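Long-range contacts in secreted protein (Kutzneria albida DSM 43870, PDB 5M6Q), which is a microbial transglutaminase that probably joins glutamine side chains to primary amines, the chemistry of protein cross-linking: residues A[54-58]-A[114-118]; A[65-70]-A[215-219]; A[77-81]-A[123-127]; A[90-94]-A[109-115]. All blocks are in the same frame, centred on the assembly; numbering follows the deposited sequence.

Contact 1. Residues A[54-58]-A[114-118]; sequences NREDL and PSWID
Arg55 reaches across to Pro114 and Ile117, while Asp57 and Glu56 meet the indole of Trp116. Beyond CB, Arg55 CG lies 4.0 Å from Ile117 CD1, an apolar touch low on the chain. The chain is extended as far as CD and then bends (chi3 56°), swinging the guanidinium beside Asp57. There Arg55 NE donates to Asp57 OD1, on the syn lone pair of that oxygen, and Arg55 NH2 donates to Asp57 OD2 at 2.8 Å. Both bonds are almost straight and keep close to the guanidinium plane, a side-on, two-pronged salt bridge that fixes the rotation of both groups. Arg55 CZ sits 3.7 Å from Pro114 CG, which covers one guanidinium face; Leu58 CD1 covers the opposite one. At the tip, Arg55 NH2 is 3.6 Å from Pro114 CB, and NH1 bonds to Phe221 O on strand 214-223. The carboxylate so held presents its carbon to the indole rim, Asp57 CG to Trp116 NE1 being 3.4 Å, with the two planes 79° apart. On the six-membered ring, Trp116 CH2 comes 3.6 Å from Glu56 OE2, and Ile117 CG1 backs one indole face. A leucine in place of Arg55 would probably leave the Asp57 carboxylate without its charged mate and Phe221 O without this donor, freeing the acid to turn away from Trp116. Two type I beta turns, Arg55 to Leu58 and Pro114 to Ile117, thus pack together half buried, Glu56, Asp57 and Trp116 on the exposed side; the salt bridge braces the first turn, and its guanidinium and carboxylate meet the second.

Contact 2. Residues A[65-70]-A[215-219]; sequences LSFGSL and QVFTV
Backbone bonds between Phe67 and Phe217 tie strand 66-67 to strand 214-223: Phe217 N donates to Phe67 O at 2.7 Å and Phe67 N, less straight (138°), to Phe217 O. Val219 N to Leu65 O, 2.8 Å, extends the antiparallel pairing. Ser66 and Thr218 form the non-hydrogen-bonded pair between, bridged by their side chains: Thr218 OG1 donates to Ser66 OG at 2.9 Å, and Ser66 OG also bonds to Leu63 O. Water carries the pairing past both ends, linking Leu65 N with Val219 O and Gly68 O with Gln215 O. Apolar packing fills the phenylalanine face. Leu70 CB stands over the Phe217 ring, 3.9 Å from its centroid, and Leu70 N lies over the same ring nearer its rim; Phe67 CE2 touches Val219 CG2 at 3.9 Å. An alanine at Phe217 would probably open a gap beneath Leu70 and the start of its helix. Ser69, whose OG bonds to Asp155, N-caps helix 70-84; Ala73 there also packs on Phe217, as does Leu202 of helix 202-205. Strand 66-67 ends the sheet, though a loop bonds to it through Val157 and Asp155; strand 214-223 pairs on its other side with strand 122-131.

Contact 3. Residues A[77-81]-A[123-127]; sequences QAALN and KASIF
Gln77 and Asn81, one helical turn apart, both turn their amides onto the backbone of Ala124. Gln77 holds CG anti to its own N (chi1 -179°) and stays extended, so that the side chain runs alongside Ala124 and ends at the carbonyl. Its NE2 donates to Ala124 O at 2.9 Å; the oxygen lies in the Gln77 amide plane, yet the donor stands above the plane of the Ala124 carbonyl. Asn81 approaches the other polar atom: Ala124 N donates to Asn81 OD1 at 2.7 Å, tilted somewhat from the carbonyl plane of that side chain. The methyl of Ala124 points toward the helix, where Leu80 CB meets Ala124 CB at 4.0 Å and Gln77 CG lies 3.8 Å from the same methyl. Ile126 crosses the end of Gln77 at about a right angle, Ile126 CD1 lying 3.6 Å from Gln77 OE1. So small a residue where the two come closest suits the near run of helix 77-81 against strand 123-127, whose axes approach to 7.5 Å and point nearly opposite ways, at 166°. Strand 122-131 bonds to strand 214-223 through Lys123 and Ser125, and to strand 174-179 through Ile126. Ala124 presents its N and O on the side of strand 174-179, which ends just short of it, and Gln180, the next residue, accepts from Gln77 NE2. The chemistry implies that helix amides take over there from a strand partner: one supplies an acceptor and the other a donor, so both backbone polar atoms of buried Ala124 are satisfied by uncharged groups.

Contact 4. Residues A[90-94]-A[109-115]; sequences PAQYE and VVKALPS
Tyr93 lies against Leu113 and Val109 where helix 90-99 packs on the short, weakly bonded helix 109-112 and the loop after it. Leu113 covers one face of the phenol: its CB stands 3.9 Å from the ring centroid, a CH-pi contact set off toward the rim, and its CD2 is 3.7 Å from Tyr93 CD1. Tyr93 CG is anti to the backbone N (chi1 166°), which carries the ring across to the second helix, where OH donates to Val109 O at 2.7 Å. That carbonyl and Val110 CA lie at the ring edge. Farther out on this interface, Glu94 CG packs on Val110 CG2 at 3.8 Å, and Pro90 CB touches Leu113 CD2 at 4.1 Å. Leu80 and Ile83 of helix 70-84 and Phe221 of strand 214-223 also pack on Tyr93, fitting the two helices to the rest of the fold. Leu113 itself is placed by the end of the short helix, through a bond from its N to Val110 O. Val109 O, besides accepting the phenol hydrogen bond from above its carbonyl plane, accepts a weak bond from Ala112 N at 3.2 Å.

Overall arrangement
Contact 2 lies deepest, about 8 Å from the chain centre, and contact 4 farthest out, its centre about 19 Å away. Contacts 2 and 3 reach the same sheet through neighbouring strands, 214-223 and 122-131, and strand 66-67 leads into helix 70-84, so one edge of the sheet and the helix packed on it are held together. Leu80 and Leu65 carry apolar packing from these two into contact 4. Contacts 1 and 4 share Pro114 and Ser115 and are partly exposed. Chemistry follows place: strand pairing in contact 2, neutral amides on backbone in contact 3, a phenol bond with aliphatic cover in contact 4, and a salt bridge within one turn, packed on proline and indole, in contact 1.

Contact 1. Residues A[54-58]-A[114-118]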
loop_
_atom_site.group_PDB
_atom_site.type_symbol
_atom_site.label_atom_id
_atom_site.label_comp_id
_atom_site.label_asym_id
_atom_site.label_seq_id
_atom_site.Cartn_x
_atom_site.Cartn_y
_atom_site.Cartn_z
ATOM N N ASN A 54 4.550 9.820 -0.571
ATOM C CA ASN A 54 5.237 11.116 -0.495
ATOM C C ASN A 54 6.740 10.917 -0.653
ATOM O O ASN A 54 7.544 11.589 -0.023
ATOM C CB ASN A 54 4.918 11.830 0.832
ATOM C CG ASN A 54 5.371 13.297 0.844
ATOM O OD1 ASN A 54 5.570 13.900 -0.206
ATOM N ND2 ASN A 54 5.526 13.865 2.035
ATOM N N ARG A 55 7.103 9.971 -1.505
ATOM C CA ARG A 55 8.489 9.568 -1.656
ATOM C C ARG A 55 8.957 9.615 -3.089
ATOM O O ARG A 55 8.583 8.767 -3.907
ATOM C CB ARG A 55 8.675 8.169 -1.105
ATOM C CG ARG A 55 8.889 8.195 0.372
ATOM C CD ARG A 55 9.065 6.817 0.882
ATOM N NE ARG A 55 10.144 6.104 0.214
ATOM C CZ ARG A 55 10.402 4.822 0.430
ATOM N NH1 ARG A 55 9.646 4.150 1.292
ATOM N NH2 ARG A 55 11.396 4.215 -0.205
ATOM N N GLU A 56 9.811 10.591 -3.375
ATOM C CA GLU A 56 10.255 10.828 -4.739
ATOM C C GLU A 56 11.107 9.692 -5.277
ATOM O O GLU A 56 11.264 9.561 -6.485
ATOM C CB GLU A 56 11.025 12.138 -4.815
ATOM C CG GLU A 56 12.282 12.149 -3.983
ATOM C CD GLU A 56 13.011 13.470 -4.085
ATOM O OE1 GLU A 56 13.481 13.807 -5.198
ATOM O OE2 GLU A 56 13.079 14.175 -3.055
ATOM N N ASP A 57 11.651 8.865 -4.388
ATOM C CA ASP A 57 12.488 7.744 -4.808
ATOM C C ASP A 57 11.665 6.553 -5.308
ATOM O O ASP A 57 12.225 5.549 -5.765
ATOM C CB ASP A 57 13.399 7.290 -3.660
ATOM C CG ASP A 57 12.623 6.851 -2.425
ATOM O OD1 ASP A 57 11.648 7.537 -2.038
ATOM O OD2 ASP A 57 12.999 5.823 -1.828
ATOM N N LEU A 58 10.343 6.664 -5.223
ATOM C CA LEU A 58 9.465 5.580 -5.659
ATOM C C LEU A 58 8.670 5.952 -6.902
ATOM O O LEU A 58 8.132 7.051 -7.002
ATOM C CB LEU A 58 8.497 5.196 -4.543
ATOM C CG LEU A 58 9.153 4.594 -3.303
ATOM C CD1 LEU A 58 8.125 4.456 -2.209
ATOM C CD2 LEU A 58 9.768 3.251 -3.638
ATOM N N PRO A 114 14.162 3.688 3.526
ATOM C CA PRO A 114 14.903 4.561 2.609
ATOM C C PRO A 114 16.023 5.319 3.327
ATOM O O PRO A 114 15.745 6.283 4.024
ATOM C CB PRO A 114 13.830 5.518 2.089
ATOM C CG PRO A 114 12.803 5.562 3.190
ATOM C CD PRO A 114 12.810 4.200 3.824
ATOM N N SER A 115 17.266 4.884 3.141
ATOM C CA SER A 115 18.431 5.467 3.827
ATOM C C SER A 115 18.594 6.986 3.703
ATOM O O SER A 115 19.090 7.629 4.624
ATOM C CB SER A 115 19.712 4.804 3.319
ATOM O OG SER A 115 19.609 3.399 3.443
ATOM N N TRP A 116 18.180 7.562 2.581
ATOM C CA TRP A 116 18.407 8.989 2.348
ATOM C C TRP A 116 17.371 9.905 3.027
ATOM O O TRP A 116 17.546 11.125 3.052
ATOM C CB TRP A 116 18.428 9.268 0.853
ATOM C CG TRP A 116 17.102 9.063 0.233
ATOM C CD1 TRP A 116 16.573 7.884 -0.205
ATOM C CD2 TRP A 116 16.111 10.064 -0.008
ATOM N NE1 TRP A 116 15.313 8.090 -0.711
ATOM C CE2 TRP A 116 15.004 9.422 -0.601
ATOM C CE3 TRP A 116 16.051 11.444 0.218
ATOM C CZ2 TRP A 116 13.851 10.113 -0.974
ATOM C CZ3 TRP A 116 14.909 12.130 -0.154
ATOM C CH2 TRP A 116 13.822 11.464 -0.740
ATOM N N ILE A 117 16.294 9.334 3.563
ATOM C CA ILE A 117 15.342 10.119 4.343
ATOM C C ILE A 117 15.619 9.929 5.833
ATOM O O ILE A 117 15.652 8.803 6.321
ATOM C CB ILE A 117 13.887 9.741 4.004
ATOM C CG1 ILE A 117 13.616 9.959 2.514
ATOM C CG2 ILE A 117 12.902 10.560 4.840
ATOM C CD1 ILE A 117 12.290 9.365 2.039
ATOM N N ASP A 118 15.821 11.019 6.560
ATOM C CA ASP A 118 16.047 10.903 7.999
ATOM C C ASP A 118 14.856 10.241 8.720
ATOM O O ASP A 118 13.694 10.559 8.463
ATOM C CB ASP A 118 16.335 12.274 8.595
ATOM C CG ASP A 118 16.563 12.214 10.087
ATOM O OD1 ASP A 118 17.581 11.628 10.515
ATOM O OD2 ASP A 118 15.718 12.741 10.839
#

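Contact 2. Residues A[65-70]-A[215-219]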
loop_
_atom_site.group_PDB
_atom_site.type_symbol
_atom_site.label_atom_id
_atom_site.label_comp_id
_atom_site.label_asym_id
_atom_site.label_seq_id
_atom_site.Cartn_x
_atom_site.Cartn_y
_atom_site.Cartn_z
ATOM N N LEU A 65 7.330 -5.711 2.044
ATOM C CA LEU A 65 6.734 -6.128 3.305
ATOM C C LEU A 65 5.249 -6.330 3.091
ATOM O O LEU A 65 4.440 -5.481 3.479
ATOM C CB LEU A 65 6.978 -5.089 4.406
ATOM C CG LEU A 65 8.415 -4.774 4.842
ATOM C CD1 LEU A 65 8.383 -3.738 5.962
ATOM C CD2 LEU A 65 9.218 -6.035 5.274
ATOM N N SER A 66 4.907 -7.457 2.467
ATOM C CA SER A 66 3.523 -7.775 2.101
ATOM C C SER A 66 3.019 -8.960 2.905
ATOM O O SER A 66 3.735 -9.942 3.070
ATOM C CB SER A 66 3.403 -8.088 0.605
ATOM O OG SER A 66 3.672 -6.945 -0.181
ATOM N N PHE A 67 1.763 -8.897 3.344
ATOM C CA PHE A 67 1.227 -9.924 4.237
ATOM C C PHE A 67 -0.183 -10.377 3.833
ATOM O O PHE A 67 -0.930 -9.625 3.214
ATOM C CB PHE A 67 1.244 -9.395 5.682
ATOM C CG PHE A 67 2.580 -8.867 6.095
ATOM C CD1 PHE A 67 3.586 -9.736 6.497
ATOM C CD2 PHE A 67 2.856 -7.517 6.050
ATOM C CE1 PHE A 67 4.826 -9.259 6.865
ATOM C CE2 PHE A 67 4.102 -7.040 6.408
ATOM C CZ PHE A 67 5.084 -7.906 6.817
ATOM N N GLY A 68 -0.528 -11.617 4.187
ATOM C CA GLY A 68 -1.817 -12.194 3.852
ATOM C C GLY A 68 -2.985 -11.567 4.604
ATOM O O GLY A 68 -4.123 -11.618 4.144
ATOM N N SER A 69 -2.725 -10.965 5.757
ATOM C CA SER A 69 -3.828 -10.367 6.507
ATOM C C SER A 69 -3.526 -8.953 6.996
ATOM O O SER A 69 -2.384 -8.608 7.293
ATOM C CB SER A 69 -4.209 -11.259 7.691
ATOM O OG SER A 69 -3.300 -11.096 8.759
ATOM N N LEU A 70 -4.570 -8.132 7.060
ATOM C CA LEU A 70 -4.463 -6.764 7.545
ATOM C C LEU A 70 -3.892 -6.703 8.966
ATOM O O LEU A 70 -3.071 -5.841 9.262
ATOM C CB LEU A 70 -5.833 -6.080 7.495
ATOM C CG LEU A 70 -5.875 -4.658 8.047
ATOM C CD1 LEU A 70 -4.910 -3.746 7.274
ATOM C CD2 LEU A 70 -7.314 -4.103 8.046
ATOM N N GLN A 215 -4.797 -11.011 -2.674
ATOM C CA GLN A 215 -4.800 -9.726 -2.007
ATOM C C GLN A 215 -3.776 -9.772 -0.890
ATOM O O GLN A 215 -3.730 -10.739 -0.132
ATOM C CB GLN A 215 -6.191 -9.388 -1.458
ATOM C CG GLN A 215 -6.241 -8.036 -0.752
ATOM C CD GLN A 215 -7.666 -7.572 -0.492
ATOM O OE1 GLN A 215 -8.616 -8.202 -0.934
ATOM N NE2 GLN A 215 -7.815 -6.463 0.222
ATOM N N VAL A 216 -2.943 -8.738 -0.810
ATOM C CA VAL A 216 -1.961 -8.599 0.260
ATOM C C VAL A 216 -2.129 -7.256 0.959
ATOM O O VAL A 216 -2.686 -6.321 0.407
ATOM C CB VAL A 216 -0.503 -8.728 -0.263
ATOM C CG1 VAL A 216 -0.245 -10.121 -0.831
ATOM C CG2 VAL A 216 -0.212 -7.658 -1.297
ATOM N N PHE A 217 -1.624 -7.180 2.184
ATOM C CA PHE A 217 -1.599 -5.950 2.929
ATOM C C PHE A 217 -0.138 -5.626 3.176
ATOM O O PHE A 217 0.603 -6.428 3.746
ATOM C CB PHE A 217 -2.390 -6.089 4.228
ATOM C CG PHE A 217 -3.840 -6.373 4.000
ATOM C CD1 PHE A 217 -4.747 -5.330 3.891
ATOM C CD2 PHE A 217 -4.284 -7.668 3.829
ATOM C CE1 PHE A 217 -6.074 -5.588 3.658
ATOM C CE2 PHE A 217 -5.611 -7.928 3.595
ATOM C CZ PHE A 217 -6.503 -6.892 3.507
ATOM N N THR A 218 0.253 -4.437 2.752
ATOM C CA THR A 218 1.654 -4.105 2.578
ATOM C C THR A 218 2.011 -2.919 3.427
ATOM O O THR A 218 1.257 -1.954 3.525
ATOM C CB THR A 218 1.965 -3.811 1.093
ATOM O OG1 THR A 218 1.637 -4.968 0.318
ATOM C CG2 THR A 218 3.442 -3.452 0.888
ATOM N N VAL A 219 3.162 -3.015 4.068
ATOM C CA VAL A 219 3.661 -1.949 4.911
ATOM C C VAL A 219 4.811 -1.294 4.191
ATOM O O VAL A 219 5.697 -1.981 3.685
ATOM C CB VAL A 219 4.101 -2.489 6.283
ATOM C CG1 VAL A 219 4.535 -1.340 7.181
ATOM C CG2 VAL A 219 2.995 -3.295 6.917
HETATM O O HOH W 1 6.644 -3.018 1.223
HETATM O O HOH W 2 -5.551 -11.643 1.910
#

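Contact 3. Residues A[77-81]-A[123-127]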
loop_
_atom_site.group_PDB
_atom_site.type_symbol
_atom_site.label_atom_id
_atom_site.label_comp_id
_atom_site.label_asym_id
_atom_site.label_seq_id
_atom_site.Cartn_x
_atom_site.Cartn_y
_atom_site.Cartn_z
ATOM N N GLN A 77 3.385 -2.531 11.098
ATOM C CA GLN A 77 3.333 -1.072 11.112
ATOM C C GLN A 77 3.665 -0.529 12.496
ATOM O O GLN A 77 4.505 0.361 12.634
ATOM C CB GLN A 77 1.945 -0.574 10.677
ATOM C CG GLN A 77 1.818 0.946 10.643
ATOM C CD GLN A 77 0.383 1.410 10.452
ATOM O OE1 GLN A 77 -0.562 0.778 10.944
ATOM N NE2 GLN A 77 0.209 2.511 9.724
ATOM N N ALA A 78 3.017 -1.061 13.525
ATOM C CA ALA A 78 3.269 -0.554 14.877
ATOM C C ALA A 78 4.718 -0.815 15.292
ATOM O O ALA A 78 5.354 0.037 15.900
ATOM C CB ALA A 78 2.312 -1.164 15.878
ATOM N N ALA A 79 5.244 -1.980 14.946
ATOM C CA ALA A 79 6.610 -2.314 15.318
ATOM C C ALA A 79 7.602 -1.344 14.653
ATOM O O ALA A 79 8.512 -0.826 15.305
ATOM C CB ALA A 79 6.922 -3.756 14.948
ATOM N N LEU A 80 7.417 -1.097 13.360
ATOM C CA LEU A 80 8.291 -0.195 12.628
ATOM C C LEU A 80 8.178 1.251 13.099
ATOM O O LEU A 80 9.192 1.940 13.223
ATOM C CB LEU A 80 8.002 -0.261 11.133
ATOM C CG LEU A 80 8.428 -1.542 10.429
ATOM C CD1 LEU A 80 7.864 -1.509 9.027
ATOM C CD2 LEU A 80 9.949 -1.693 10.415
ATOM N N ASN A 81 6.955 1.721 13.334
ATOM C CA ASN A 81 6.763 3.071 13.855
ATOM C C ASN A 81 7.455 3.234 15.211
ATOM O O ASN A 81 8.048 4.272 15.495
ATOM C CB ASN A 81 5.272 3.410 13.979
ATOM C CG ASN A 81 4.674 3.902 12.672
ATOM O OD1 ASN A 81 5.388 4.365 11.777
ATOM N ND2 ASN A 81 3.360 3.797 12.553
ATOM N N LYS A 123 7.104 7.455 8.472
ATOM C CA LYS A 123 6.076 6.703 9.169
ATOM C C LYS A 123 5.738 5.463 8.352
ATOM O O LYS A 123 5.712 5.507 7.119
ATOM C CB LYS A 123 4.825 7.550 9.390
ATOM C CG LYS A 123 4.271 8.124 8.110
ATOM C CD LYS A 123 2.806 8.476 8.227
ATOM C CE LYS A 123 2.368 9.356 7.052
ATOM N NZ LYS A 123 0.891 9.586 7.061
ATOM N N ALA A 124 5.489 4.357 9.040
ATOM C CA ALA A 124 5.031 3.147 8.379
ATOM C C ALA A 124 3.555 3.290 8.009
ATOM O O ALA A 124 2.735 3.659 8.842
ATOM C CB ALA A 124 5.256 1.947 9.267
ATOM N N SER A 125 3.229 3.016 6.750
ATOM C CA SER A 125 1.871 3.153 6.251
ATOM C C SER A 125 1.444 1.849 5.607
ATOM O O SER A 125 2.282 1.005 5.339
ATOM C CB SER A 125 1.775 4.304 5.257
ATOM O OG SER A 125 2.022 5.529 5.919
ATOM N N ILE A 126 0.143 1.680 5.392
ATOM C CA ILE A 126 -0.404 0.432 4.857
ATOM C C ILE A 126 -1.171 0.712 3.579
ATOM O O ILE A 126 -1.867 1.726 3.454
ATOM C CB ILE A 126 -1.311 -0.284 5.880
ATOM C CG1 ILE A 126 -0.491 -0.759 7.075
ATOM C CG2 ILE A 126 -2.081 -1.475 5.249
ATOM C CD1 ILE A 126 -1.326 -1.423 8.143
ATOM N N PHE A 127 -1.019 -0.179 2.616
ATOM C CA PHE A 127 -1.925 -0.201 1.490
ATOM C C PHE A 127 -2.182 -1.654 1.171
ATOM O O PHE A 127 -1.428 -2.522 1.587
ATOM C CB PHE A 127 -1.354 0.565 0.294
ATOM C CG PHE A 127 -0.059 0.023 -0.210
ATOM C CD1 PHE A 127 -0.036 -0.983 -1.163
ATOM C CD2 PHE A 127 1.145 0.536 0.249
ATOM C CE1 PHE A 127 1.173 -1.486 -1.641
ATOM C CE2 PHE A 127 2.353 0.031 -0.217
ATOM C CZ PHE A 127 2.361 -0.972 -1.171
#

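Contact 4. Residues A[90-94]-A[109-115]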
loop_
_atom_site.group_PDB
_atom_site.type_symbol
_atom_site.label_atom_id
_atom_site.label_comp_id
_atom_site.label_asym_id
_atom_site.label_seq_id
_atom_site.Cartn_x
_atom_site.Cartn_y
_atom_site.Cartn_z
ATOM N N PRO A 90 20.422 4.611 9.720
ATOM C CA PRO A 90 20.216 3.313 9.066
ATOM C C PRO A 90 20.842 2.133 9.808
ATOM O O PRO A 90 20.193 1.097 9.921
ATOM C CB PRO A 90 20.871 3.510 7.700
ATOM C CG PRO A 90 20.656 4.974 7.414
ATOM C CD PRO A 90 20.748 5.673 8.748
ATOM N N ALA A 91 22.057 2.279 10.328
ATOM C CA ALA A 91 22.701 1.168 11.039
ATOM C C ALA A 91 21.970 0.821 12.349
ATOM O O ALA A 91 21.872 -0.355 12.736
ATOM C CB ALA A 91 24.183 1.496 11.317
ATOM N N GLN A 92 21.446 1.839 13.023
ATOM C CA GLN A 92 20.723 1.624 14.276
ATOM C C GLN A 92 19.383 0.954 14.014
ATOM O O GLN A 92 18.885 0.188 14.831
ATOM C CB GLN A 92 20.515 2.938 15.021
ATOM C CG GLN A 92 21.751 3.422 15.766
ATOM C CD GLN A 92 21.563 4.818 16.324
ATOM O OE1 GLN A 92 20.898 5.655 15.713
ATOM N NE2 GLN A 92 22.150 5.077 17.489
ATOM N N TYR A 93 18.803 1.262 12.865
ATOM C CA TYR A 93 17.546 0.655 12.450
ATOM C C TYR A 93 17.750 -0.852 12.207
ATOM O O TYR A 93 16.946 -1.685 12.630
ATOM C CB TYR A 93 17.024 1.385 11.200
ATOM C CG TYR A 93 15.913 0.692 10.442
ATOM C CD1 TYR A 93 16.197 -0.222 9.433
ATOM C CD2 TYR A 93 14.578 0.968 10.720
ATOM C CE1 TYR A 93 15.191 -0.843 8.728
ATOM C CE2 TYR A 93 13.561 0.352 10.018
ATOM C CZ TYR A 93 13.874 -0.558 9.025
ATOM O OH TYR A 93 12.880 -1.176 8.320
ATOM N N GLU A 94 18.849 -1.201 11.551
ATOM C CA GLU A 94 19.124 -2.596 11.245
ATOM C C GLU A 94 19.287 -3.380 12.543
ATOM O O GLU A 94 18.754 -4.477 12.685
ATOM C CB GLU A 94 20.376 -2.732 10.365
ATOM C CG GLU A 94 20.660 -4.149 9.935
ATOM C CD GLU A 94 21.757 -4.245 8.880
ATOM O OE1 GLU A 94 22.123 -3.205 8.279
ATOM O OE2 GLU A 94 22.254 -5.369 8.652
ATOM N N VAL A 109 13.031 -6.355 5.651
ATOM C CA VAL A 109 12.767 -5.249 6.563
ATOM C C VAL A 109 13.855 -4.187 6.460
ATOM O O VAL A 109 13.574 -2.991 6.492
ATOM C CB VAL A 109 12.632 -5.749 8.013
ATOM C CG1 VAL A 109 12.327 -4.580 8.939
ATOM C CG2 VAL A 109 11.542 -6.821 8.092
ATOM N N VAL A 110 15.103 -4.622 6.324
ATOM C CA VAL A 110 16.207 -3.674 6.231
ATOM C C VAL A 110 16.104 -2.894 4.921
ATOM O O VAL A 110 16.239 -1.677 4.898
ATOM C CB VAL A 110 17.580 -4.381 6.360
ATOM C CG1 VAL A 110 18.709 -3.368 6.189
ATOM C CG2 VAL A 110 17.690 -5.087 7.709
ATOM N N LYS A 111 15.841 -3.600 3.838
ATOM C CA LYS A 111 15.668 -2.983 2.529
ATOM C C LYS A 111 14.523 -1.949 2.505
ATOM O O LYS A 111 14.545 -1.000 1.712
ATOM C CB LYS A 111 15.415 -4.080 1.489
ATOM C CG LYS A 111 15.524 -3.630 0.041
ATOM C CD LYS A 111 14.597 -4.427 -0.889
ATOM C CE LYS A 111 15.094 -5.844 -1.130
ATOM N NZ LYS A 111 14.319 -6.550 -2.206
ATOM N N ALA A 112 13.527 -2.133 3.375
ATOM C CA ALA A 112 12.327 -1.294 3.360
ATOM C C ALA A 112 12.622 0.142 3.767
ATOM O O ALA A 112 11.923 1.053 3.347
ATOM C CB ALA A 112 11.253 -1.880 4.265
ATOM N N LEU A 113 13.658 0.347 4.576
ATOM C CA LEU A 113 14.046 1.700 4.961
ATOM C C LEU A 113 14.691 2.489 3.819
ATOM O O LEU A 113 15.656 2.032 3.209
ATOM C CB LEU A 113 15.015 1.653 6.140
ATOM C CG LEU A 113 15.446 2.988 6.742
ATOM C CD1 LEU A 113 14.389 3.517 7.700
ATOM C CD2 LEU A 113 16.790 2.817 7.441
ATOM N N PRO A 114 14.162 3.688 3.526
ATOM C CA PRO A 114 14.903 4.561 2.609
ATOM C C PRO A 114 16.023 5.319 3.327
ATOM O O PRO A 114 15.745 6.283 4.024
ATOM C CB PRO A 114 13.830 5.518 2.089
ATOM C CG PRO A 114 12.803 5.562 3.190
ATOM C CD PRO A 114 12.810 4.200 3.824
ATOM N N SER A 115 17.266 4.884 3.141
ATOM C CA SER A 115 18.431 5.467 3.827
ATOM C C SER A 115 18.594 6.986 3.703
ATOM O O SER A 115 19.090 7.629 4.624
ATOM C CB SER A 115 19.712 4.804 3.319
ATOM O OG SER A 115 19.609 3.399 3.443
#